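Local coordinates for hemolysin activator protein CdiB (Acinetobacter baumannii ACICU, PDB 6WIL), which probably exports its partner CdiA toxin across the outer membrane as the transporter of a two-partner, contact-dependent growth inhibition system, at residues D381-M386 against A414-A419; Q443-I448 against G474-Y479. All coordinates share one frame; numbering follows the deposited sequence.

Interaction 1: residues D381-M386 against A414-A419; sequences DYRRGM and APLWSA. With C8E ((hydroxyethyloxy)tri(ethyloxy)octane), chain D.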
# COMPACT_ATOMS: atom_id res chain seq x y z
N ASP A 381 3.23 -7.87 9.69
CA ASP A 381 1.98 -8.56 9.95
C ASP A 381 2.18 -9.63 11.02
O ASP A 381 3.20 -10.32 11.03
CB ASP A 381 1.44 -9.19 8.65
CG ASP A 381 0.14 -9.95 8.84
OD1 ASP A 381 0.19 -11.12 9.26
OD2 ASP A 381 -0.93 -9.37 8.56
N TYR A 382 1.22 -9.73 11.93
CA TYR A 382 1.18 -10.78 12.94
C TYR A 382 -0.05 -11.64 12.67
O TYR A 382 -1.17 -11.13 12.63
CB TYR A 382 1.13 -10.20 14.35
CG TYR A 382 1.14 -11.25 15.44
CD1 TYR A 382 2.33 -11.82 15.88
CD2 TYR A 382 -0.04 -11.68 16.04
CE1 TYR A 382 2.35 -12.78 16.88
CE2 TYR A 382 -0.03 -12.63 17.04
CZ TYR A 382 1.17 -13.18 17.45
OH TYR A 382 1.18 -14.13 18.45
N ARG A 383 0.16 -12.94 12.50
CA ARG A 383 -0.91 -13.87 12.17
C ARG A 383 -1.04 -14.93 13.25
O ARG A 383 -0.03 -15.37 13.83
CB ARG A 383 -0.67 -14.52 10.81
CG ARG A 383 -1.88 -15.25 10.25
CD ARG A 383 -1.66 -16.74 10.21
NE ARG A 383 -1.11 -17.18 8.93
CZ ARG A 383 -0.73 -18.43 8.68
NH1 ARG A 383 -0.84 -19.36 9.62
NH2 ARG A 383 -0.24 -18.75 7.49
N ARG A 384 -2.28 -15.32 13.53
CA ARG A 384 -2.60 -16.40 14.46
C ARG A 384 -3.75 -17.19 13.87
O ARG A 384 -4.76 -16.61 13.47
CB ARG A 384 -2.98 -15.85 15.84
CG ARG A 384 -1.80 -15.58 16.75
CD ARG A 384 -1.55 -16.75 17.68
NE ARG A 384 -2.75 -17.07 18.45
CZ ARG A 384 -3.09 -16.46 19.58
NH1 ARG A 384 -2.33 -15.49 20.07
NH2 ARG A 384 -4.20 -16.82 20.21
N GLY A 385 -3.60 -18.51 13.82
CA GLY A 385 -4.59 -19.35 13.16
C GLY A 385 -4.83 -20.65 13.89
O GLY A 385 -3.93 -21.21 14.52
N MSE A 386 -6.07 -21.13 13.79
CA MSE A 386 -6.47 -22.42 14.34
C MSE A 386 -6.30 -23.53 13.29
O MSE A 386 -6.01 -23.25 12.13
CB MSE A 386 -7.92 -22.40 14.81
CG MSE A 386 -8.29 -21.24 15.71
SE MSE A 386 -9.92 -21.62 16.74
CE MSE A 386 -11.16 -20.38 15.89
N ALA A 414 -0.83 -20.81 16.36
CA ALA A 414 0.35 -20.81 15.51
C ALA A 414 0.68 -19.38 15.11
O ALA A 414 0.03 -18.83 14.21
CB ALA A 414 0.12 -21.68 14.27
N PRO A 415 1.67 -18.74 15.74
CA PRO A 415 1.98 -17.34 15.41
C PRO A 415 2.96 -17.21 14.25
O PRO A 415 4.01 -17.87 14.24
CB PRO A 415 2.57 -16.81 16.71
CG PRO A 415 3.27 -18.00 17.30
CD PRO A 415 2.49 -19.23 16.86
N LEU A 416 2.63 -16.37 13.28
CA LEU A 416 3.50 -16.12 12.13
C LEU A 416 3.75 -14.63 12.01
O LEU A 416 2.82 -13.83 12.05
CB LEU A 416 2.87 -16.66 10.84
CG LEU A 416 3.83 -16.66 9.65
CD1 LEU A 416 4.97 -17.63 9.91
CD2 LEU A 416 3.11 -17.00 8.35
N TRP A 417 5.02 -14.27 11.86
CA TRP A 417 5.43 -12.89 11.62
C TRP A 417 5.75 -12.72 10.14
O TRP A 417 6.53 -13.50 9.58
CB TRP A 417 6.63 -12.52 12.47
CG TRP A 417 6.30 -12.33 13.91
CD1 TRP A 417 6.27 -13.29 14.88
CD2 TRP A 417 5.93 -11.10 14.55
NE1 TRP A 417 5.91 -12.73 16.08
CE2 TRP A 417 5.70 -11.39 15.91
CE3 TRP A 417 5.78 -9.78 14.10
CZ2 TRP A 417 5.32 -10.41 16.82
CZ3 TRP A 417 5.40 -8.81 15.02
CH2 TRP A 417 5.18 -9.13 16.36
N SER A 418 5.15 -11.72 9.52
CA SER A 418 5.39 -11.42 8.11
C SER A 418 5.77 -9.96 7.97
O SER A 418 5.30 -9.10 8.71
CB SER A 418 4.15 -11.73 7.26
OG SER A 418 3.94 -13.13 7.18
N ALA A 419 6.64 -9.69 7.00
CA ALA A 419 7.12 -8.34 6.78
C ALA A 419 7.34 -8.11 5.29
O ALA A 419 7.57 -9.06 4.53
CB ALA A 419 8.40 -8.06 7.57
C1 C8E D . 9.36 -8.45 14.32
C2 C8E D . 9.41 -9.48 13.19
C3 C8E D . 9.00 -8.82 11.87
C4 C8E D . 9.10 -9.85 10.74
C5 C8E D . 10.57 -10.17 10.47
C6 C8E D . 10.65 -11.33 9.49
C7 C8E D . 11.91 -11.20 8.65
C8 C8E D . 13.05 -12.00 9.28
O9 C8E D . 13.46 -12.97 8.37
C10 C8E D . 14.49 -13.81 8.84
C11 C8E D . 14.66 -14.98 7.88
O12 C8E D . 16.02 -15.16 7.59
C13 C8E D . 16.31 -16.36 6.92
C14 C8E D . 17.82 -16.47 6.70
O15 C8E D . 18.40 -15.19 6.68
C16 C8E D . 19.76 -15.19 6.35
C17 C8E D . 20.19 -13.81 5.85
O18 C8E D . 20.11 -12.87 6.89
C19 C8E D . 20.77 -11.67 6.62
C20 C8E D . 19.79 -10.50 6.69
O21 C8E D . 19.16 -10.48 7.95
O HOH W 1 1.94 -13.06 9.36
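Asp381 trades a pair of backbone hydrogen bonds with Ser418, and Arg383 does the same with Leu416, zipping two antiparallel strands together at an axis separation of 4.7 Å. On the face that carries Tyr382 and Trp417, the two rings meet edge to face, with planes at 69° and six-membered-ring centroids 5.0 Å apart. The leading atom is Tyr382 CD1, which sits over one face of the indole, toward its rim, 3.4 Å from Trp417 CE2. Tyr382 CG stands anti to the backbone N (chi1 -178°), and the ring lies alongside Pro415, its OH 3.5 Å from Pro415 CB. Trp417's other face receives the octyl end of the detergent C8E, with C8E C1 near its rim. The face of Asp381 and Arg383 looks different. There the Arg383 guanidinium, salt-bridged to Asp453, carries Leu416 CD2 over one face, 3.9 Å from Arg383 NH2. A water 2.6 Å from Asp381 OD1 links that oxygen to Leu416 O and Ser418 OG, while Asn362 and Tyr334 also hydrogen-bond the carboxylate. Stacked rings and detergent on one face, salt bridge and water on the other, fit a transmembrane beta-barrel wall, here the 16-stranded Omp85/TpsB barrel.

Interaction 2: residues Q443-I448 against G474-Y479; sequences QYAPKI and GDNGQY. With C8E ((hydroxyethyloxy)tri(ethyloxy)octane), chain D.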
# COMPACT_ATOMS: atom_id res chain seq x y z
N GLN A 443 9.67 -13.71 6.54
CA GLN A 443 8.78 -14.48 7.40
C GLN A 443 9.59 -15.11 8.52
O GLN A 443 10.67 -15.66 8.29
CB GLN A 443 8.06 -15.57 6.60
CG GLN A 443 7.39 -16.63 7.44
CD GLN A 443 6.64 -17.63 6.60
OE1 GLN A 443 5.91 -17.26 5.67
NE2 GLN A 443 6.81 -18.91 6.90
N TYR A 444 9.07 -15.02 9.74
CA TYR A 444 9.69 -15.61 10.92
C TYR A 444 8.63 -16.37 11.71
O TYR A 444 7.61 -15.80 12.10
CB TYR A 444 10.34 -14.54 11.81
CG TYR A 444 10.67 -15.04 13.20
CD1 TYR A 444 11.79 -15.84 13.42
CD2 TYR A 444 9.87 -14.71 14.28
CE1 TYR A 444 12.09 -16.30 14.69
CE2 TYR A 444 10.17 -15.16 15.55
CZ TYR A 444 11.28 -15.96 15.75
OH TYR A 444 11.57 -16.41 17.02
N ALA A 445 8.89 -17.66 11.95
CA ALA A 445 7.97 -18.53 12.68
C ALA A 445 8.62 -19.00 13.97
O ALA A 445 9.62 -19.75 13.92
CB ALA A 445 7.56 -19.72 11.82
N PRO A 446 8.11 -18.62 15.14
CA PRO A 446 8.67 -19.15 16.39
C PRO A 446 8.47 -20.65 16.55
O PRO A 446 9.33 -21.32 17.14
CB PRO A 446 7.93 -18.37 17.48
CG PRO A 446 7.46 -17.13 16.80
CD PRO A 446 7.15 -17.53 15.39
N LYS A 447 7.37 -21.20 16.05
CA LYS A 447 7.05 -22.61 16.22
C LYS A 447 7.09 -23.33 14.88
O LYS A 447 7.28 -22.73 13.82
CB LYS A 447 5.68 -22.79 16.89
CG LYS A 447 5.53 -21.99 18.17
CD LYS A 447 6.73 -22.20 19.09
CE LYS A 447 6.61 -21.40 20.37
NZ LYS A 447 7.54 -20.23 20.45
N ILE A 448 6.90 -24.65 14.95
CA ILE A 448 6.86 -25.47 13.75
C ILE A 448 5.64 -25.11 12.92
O ILE A 448 4.54 -24.90 13.45
CB ILE A 448 6.85 -26.97 14.13
CG1 ILE A 448 8.11 -27.33 14.92
CG2 ILE A 448 6.71 -27.84 12.88
CD1 ILE A 448 9.39 -26.87 14.27
N GLY A 474 11.79 -23.08 4.24
CA GLY A 474 12.03 -23.15 5.67
C GLY A 474 10.89 -22.48 6.39
O GLY A 474 10.06 -21.80 5.78
N ASP A 475 10.82 -22.72 7.70
CA ASP A 475 9.85 -22.02 8.54
C ASP A 475 10.12 -20.52 8.56
O ASP A 475 9.19 -19.70 8.59
CB ASP A 475 9.88 -22.59 9.96
CG ASP A 475 8.93 -23.75 10.13
OD1 ASP A 475 8.43 -24.27 9.11
OD2 ASP A 475 8.67 -24.13 11.29
N ASN A 476 11.39 -20.13 8.54
CA ASN A 476 11.80 -18.74 8.40
C ASN A 476 12.41 -18.55 7.02
O ASN A 476 12.95 -19.48 6.42
CB ASN A 476 12.81 -18.35 9.48
CG ASN A 476 12.39 -18.82 10.86
OD1 ASN A 476 11.20 -18.87 11.18
ND2 ASN A 476 13.37 -19.18 11.68
N GLY A 477 12.30 -17.33 6.51
CA GLY A 477 12.79 -17.06 5.17
C GLY A 477 12.63 -15.60 4.81
O GLY A 477 11.89 -14.85 5.46
N GLN A 478 13.35 -15.21 3.77
CA GLN A 478 13.26 -13.87 3.22
C GLN A 478 13.89 -13.88 1.84
O GLN A 478 14.80 -14.65 1.56
CB GLN A 478 13.96 -12.84 4.12
CG GLN A 478 15.47 -12.96 4.14
CD GLN A 478 16.13 -11.96 5.08
OE1 GLN A 478 16.00 -10.74 4.91
NE2 GLN A 478 16.84 -12.46 6.08
N TYR A 479 13.37 -13.02 0.96
CA TYR A 479 14.01 -12.78 -0.32
C TYR A 479 14.11 -11.28 -0.57
O TYR A 479 13.32 -10.49 -0.05
CB TYR A 479 13.27 -13.47 -1.50
CG TYR A 479 11.85 -13.02 -1.78
CD1 TYR A 479 11.58 -11.77 -2.33
CD2 TYR A 479 10.78 -13.88 -1.55
CE1 TYR A 479 10.28 -11.37 -2.61
CE2 TYR A 479 9.48 -13.49 -1.82
CZ TYR A 479 9.24 -12.24 -2.35
OH TYR A 479 7.94 -11.86 -2.62
C1 C8E D . 9.36 -8.45 14.32
C2 C8E D . 9.41 -9.48 13.19
C3 C8E D . 9.00 -8.82 11.87
C4 C8E D . 9.10 -9.85 10.74
C5 C8E D . 10.57 -10.17 10.47
C6 C8E D . 10.65 -11.33 9.49
C7 C8E D . 11.91 -11.20 8.65
C8 C8E D . 13.05 -12.00 9.28
O9 C8E D . 13.46 -12.97 8.37
C10 C8E D . 14.49 -13.81 8.84
C11 C8E D . 14.66 -14.98 7.88
O12 C8E D . 16.02 -15.16 7.59
C13 C8E D . 16.31 -16.36 6.92
C14 C8E D . 17.82 -16.47 6.70
O15 C8E D . 18.40 -15.19 6.68
C16 C8E D . 19.76 -15.19 6.35
C17 C8E D . 20.19 -13.81 5.85
O18 C8E D . 20.11 -12.87 6.89
C19 C8E D . 20.77 -11.67 6.62
C20 C8E D . 19.79 -10.50 6.69
O21 C8E D . 19.16 -10.48 7.95
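Gln443 and Gly477 form the one antiparallel hydrogen-bonded bridge here, Gln443 N giving to Gly477 O at 2.7 Å and Gly477 N to Gln443 O at 2.9 Å. Beyond it the chain 445-448 runs on as loop, and side chains take over. Gln443 CG is anti to the backbone N (chi1 165°) and the chain is extended beyond it; NE2 at its end gives to Asp475 O at 3.0 Å, from above the carbonyl plane, 35° out of it. The same NE2 also gives to Asp453 O, so two carbonyls hold the buried amide. Ala445 CB packs against Asp475, 4.1 Å from Asp475 CB. Asp475 OD2 lies against the 447-448 backbone, 3.3 Å from Ile448 CA, and accepts a bond from Leu449 N. Gln478, also buried, bonds two ether oxygens of the detergent through NE2, O12 and O15, each at 3.2 Å, while its OE1 accepts from Trp440. The outward side is looser: Lys447 and Ile448 are exposed, and the exposed Tyr444 ring lies alongside the Asn476 side chain, with Tyr444 CB 4.0 Å from C8E C6. Strand 432-444 thus lies between 414-429 and 476-487, which pairs onward with 493-505 through Asn505 and Trp503.

Interactions 1 and 2 are two seams of the same barrel wall, their centres 10 Å apart, with strands 414-429 and 432-444 as the neighbours that join them. A probable hydrogen bond from Tyr444 N to Trp417 O, 3.0 Å long, ties the seams. On the inward side Leu416 CD1 bridges them, packing 3.6 Å from Gln443 CG and 3.8 Å from Ala445 CB. Asp453 serves both. On the outward side a single C8E molecule spans the pair: its alkyl tail lies against 414-419 and Tyr444, and its ether chain runs on to Gln478, consistent with a membrane-facing surface.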